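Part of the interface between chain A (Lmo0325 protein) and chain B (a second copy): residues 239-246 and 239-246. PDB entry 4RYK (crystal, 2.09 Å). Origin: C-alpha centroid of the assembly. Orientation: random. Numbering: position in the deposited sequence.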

# COMPACT_ATOMS: atom_id res chain seq x y z
N SER A 239 7.84 8.88 -1.65
CA SER A 239 7.37 7.55 -1.21
C SER A 239 8.40 6.43 -1.10
O SER A 239 9.13 6.07 -2.12
CB SER A 239 6.26 7.03 -2.17
OG SER A 239 5.11 7.86 -2.09
N PHE A 240 8.33 5.79 0.07
CA PHE A 240 9.09 4.55 0.25
C PHE A 240 8.54 3.40 -0.56
O PHE A 240 9.33 2.59 -1.03
CB PHE A 240 9.29 4.16 1.71
CG PHE A 240 10.07 5.16 2.52
CD1 PHE A 240 10.87 6.11 1.92
CD2 PHE A 240 9.96 5.18 3.88
CE1 PHE A 240 11.56 7.04 2.64
CE2 PHE A 240 10.68 6.11 4.63
CZ PHE A 240 11.45 7.05 4.01
N ASN A 241 7.22 3.34 -0.80
CA ASN A 241 6.66 2.11 -1.31
C ASN A 241 6.93 1.88 -2.78
O ASN A 241 6.56 0.83 -3.28
CB ASN A 241 5.15 1.98 -1.01
CG ASN A 241 4.24 2.72 -2.03
OD1 ASN A 241 4.65 3.67 -2.72
ND2 ASN A 241 2.99 2.28 -2.12
N SER A 242 7.60 2.81 -3.47
CA SER A 242 7.73 2.72 -4.91
C SER A 242 9.16 2.68 -5.36
O SER A 242 9.47 2.86 -6.54
CB SER A 242 6.96 3.87 -5.58
OG SER A 242 7.37 5.09 -5.03
N ALA A 243 10.04 2.36 -4.42
CA ALA A 243 11.45 2.18 -4.74
C ALA A 243 11.69 1.21 -5.87
O ALA A 243 12.51 1.47 -6.74
CB ALA A 243 12.21 1.73 -3.51
N PHE A 244 10.97 0.11 -5.89
CA PHE A 244 11.13 -0.85 -6.95
C PHE A 244 10.98 -0.21 -8.34
O PHE A 244 11.74 -0.48 -9.27
CB PHE A 244 10.13 -2.01 -6.77
CG PHE A 244 10.18 -3.05 -7.87
CD1 PHE A 244 9.40 -2.93 -9.01
CD2 PHE A 244 11.03 -4.16 -7.77
CE1 PHE A 244 9.46 -3.89 -10.03
CE2 PHE A 244 11.08 -5.13 -8.77
CZ PHE A 244 10.31 -4.99 -9.91
N TYR A 245 9.98 0.62 -8.50
CA TYR A 245 9.74 1.24 -9.77
C TYR A 245 10.72 2.35 -10.11
O TYR A 245 10.85 2.73 -11.26
CB TYR A 245 8.29 1.73 -9.87
CG TYR A 245 7.36 0.57 -10.02
CD1 TYR A 245 7.30 -0.11 -11.21
CD2 TYR A 245 6.59 0.14 -8.97
CE1 TYR A 245 6.48 -1.23 -11.37
CE2 TYR A 245 5.77 -0.96 -9.10
CZ TYR A 245 5.70 -1.63 -10.32
OH TYR A 245 4.85 -2.70 -10.46
N ARG A 246 11.45 2.86 -9.13
CA ARG A 246 12.55 3.78 -9.42
C ARG A 246 13.67 3.01 -10.10
O ARG A 246 14.41 3.54 -10.92
CB ARG A 246 13.04 4.47 -8.15
CG ARG A 246 11.94 5.27 -7.49
CD ARG A 246 12.53 6.14 -6.40
NE ARG A 246 11.52 6.82 -5.61
CZ ARG A 246 11.80 7.78 -4.74
NH1 ARG A 246 13.04 8.15 -4.56
NH2 ARG A 246 10.84 8.36 -4.03
N SER B 239 7.17 -9.21 -2.61
CA SER B 239 6.59 -7.85 -2.75
C SER B 239 7.45 -6.78 -3.40
O SER B 239 8.63 -6.46 -2.92
CB SER B 239 6.17 -7.31 -1.35
OG SER B 239 5.13 -8.08 -0.82
N PHE B 240 6.81 -6.12 -4.37
CA PHE B 240 7.41 -4.91 -4.93
C PHE B 240 7.41 -3.75 -3.97
O PHE B 240 8.37 -2.98 -3.99
CB PHE B 240 6.83 -4.51 -6.28
CG PHE B 240 7.03 -5.53 -7.37
CD1 PHE B 240 7.99 -6.52 -7.27
CD2 PHE B 240 6.22 -5.53 -8.47
CE1 PHE B 240 8.15 -7.47 -8.24
CE2 PHE B 240 6.40 -6.48 -9.48
CZ PHE B 240 7.34 -7.47 -9.34
N ASN B 241 6.43 -3.64 -3.07
CA ASN B 241 6.26 -2.39 -2.35
C ASN B 241 7.27 -2.19 -1.25
O ASN B 241 7.26 -1.13 -0.64
CB ASN B 241 4.83 -2.20 -1.82
CG ASN B 241 4.56 -2.91 -0.46
OD1 ASN B 241 5.23 -3.89 -0.09
ND2 ASN B 241 3.56 -2.42 0.26
N SER B 242 8.17 -3.16 -1.01
CA SER B 242 9.04 -3.09 0.16
C SER B 242 10.49 -3.11 -0.22
O SER B 242 11.37 -3.32 0.63
CB SER B 242 8.69 -4.22 1.14
OG SER B 242 8.70 -5.44 0.47
N ALA B 243 10.76 -2.82 -1.48
CA ALA B 243 12.13 -2.70 -1.95
C ALA B 243 12.97 -1.75 -1.12
O ALA B 243 14.12 -2.05 -0.82
CB ALA B 243 12.15 -2.26 -3.40
N PHE B 244 12.41 -0.62 -0.74
CA PHE B 244 13.15 0.32 0.06
C PHE B 244 13.72 -0.34 1.33
O PHE B 244 14.86 -0.10 1.72
CB PHE B 244 12.25 1.51 0.43
CG PHE B 244 12.91 2.55 1.32
CD1 PHE B 244 12.84 2.44 2.70
CD2 PHE B 244 13.62 3.62 0.77
CE1 PHE B 244 13.46 3.39 3.53
CE2 PHE B 244 14.23 4.57 1.59
CZ PHE B 244 14.17 4.45 2.96
N TYR B 245 12.92 -1.12 2.00
CA TYR B 245 13.36 -1.75 3.21
C TYR B 245 14.33 -2.90 3.00
O TYR B 245 15.02 -3.30 3.92
CB TYR B 245 12.16 -2.18 4.06
CG TYR B 245 11.50 -0.99 4.67
CD1 TYR B 245 12.09 -0.31 5.70
CD2 TYR B 245 10.31 -0.51 4.17
CE1 TYR B 245 11.53 0.83 6.27
CE2 TYR B 245 9.73 0.62 4.71
CZ TYR B 245 10.33 1.28 5.78
OH TYR B 245 9.72 2.38 6.33
N ARG B 246 14.41 -3.43 1.79
CA ARG B 246 15.46 -4.40 1.47
C ARG B 246 16.81 -3.67 1.46
O ARG B 246 17.84 -4.25 1.77
CB ARG B 246 15.18 -5.08 0.14
CG ARG B 246 13.87 -5.84 0.16
CD ARG B 246 13.77 -6.71 -1.06
NE ARG B 246 12.46 -7.35 -1.20
CZ ARG B 246 12.20 -8.31 -2.07
NH1 ARG B 246 13.15 -8.73 -2.87
NH2 ARG B 246 10.99 -8.84 -2.16
O HOH W 1 9.81 0.19 -1.41
O HOH W 2 2.28 -0.05 -0.64
O HOH W 3 9.07 -0.61 -3.94

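The two stretches are copies of one sequence related by an exact two-fold axis, so each contact occurs twice or lies across the axis. In each chain the stretch runs into a helix that includes residues 243-246 and continues beyond them. The backbones come closest at N241, where the CA atoms of N241(A) and N241(B) are 4.6 Å apart; farther along, A243 of each chain lies beside F244 of the other. No direct hydrogen bond joins the stretches. The carbonyl oxygens N241(A) O and N241(B) O, both acceptors, sit 3.4 Å apart, and each receives a CA-H...O contact, with N241(A) CA 3.4 Å from N241(B) O and its symmetric counterpart alike.

Water supplies the polar link instead. Water 1 accepts from F244(B) N at 2.8 Å, an amide in the first turn of the helix that makes no backbone hydrogen bond within its own stretch, and lies 2.5 Å from F240(A) O, to which it can donate; water 3 repeats this arrangement with the chains exchanged. Water 2 accepts from both asparagine amides, 2.9 Å from N241(A) ND2 and 2.8 Å from N241(B) ND2. A primary amide suits this place because its NH2 group can donate to a water shared by both chains.

The side chains add an apolar layer. F240(A) and F244(B) stack face to face, their ring centroids 4.0 Å apart and planes only 6° from parallel, and F244(A) pairs with F240(B) in the same way. Flat, apolar phenylalanine rings provide broad surfaces for such close packing. Between the helix starts, A243(A) CB meets A243(B) CB at 4.0 Å and F244(B) CB at 3.9 Å; alanine's small methyl fits this close backbone approach. Y245(B) points its CB sideways, yet its long side chain brings OH within 3.7 Å of F240(A) CD2, extending the aromatic cluster.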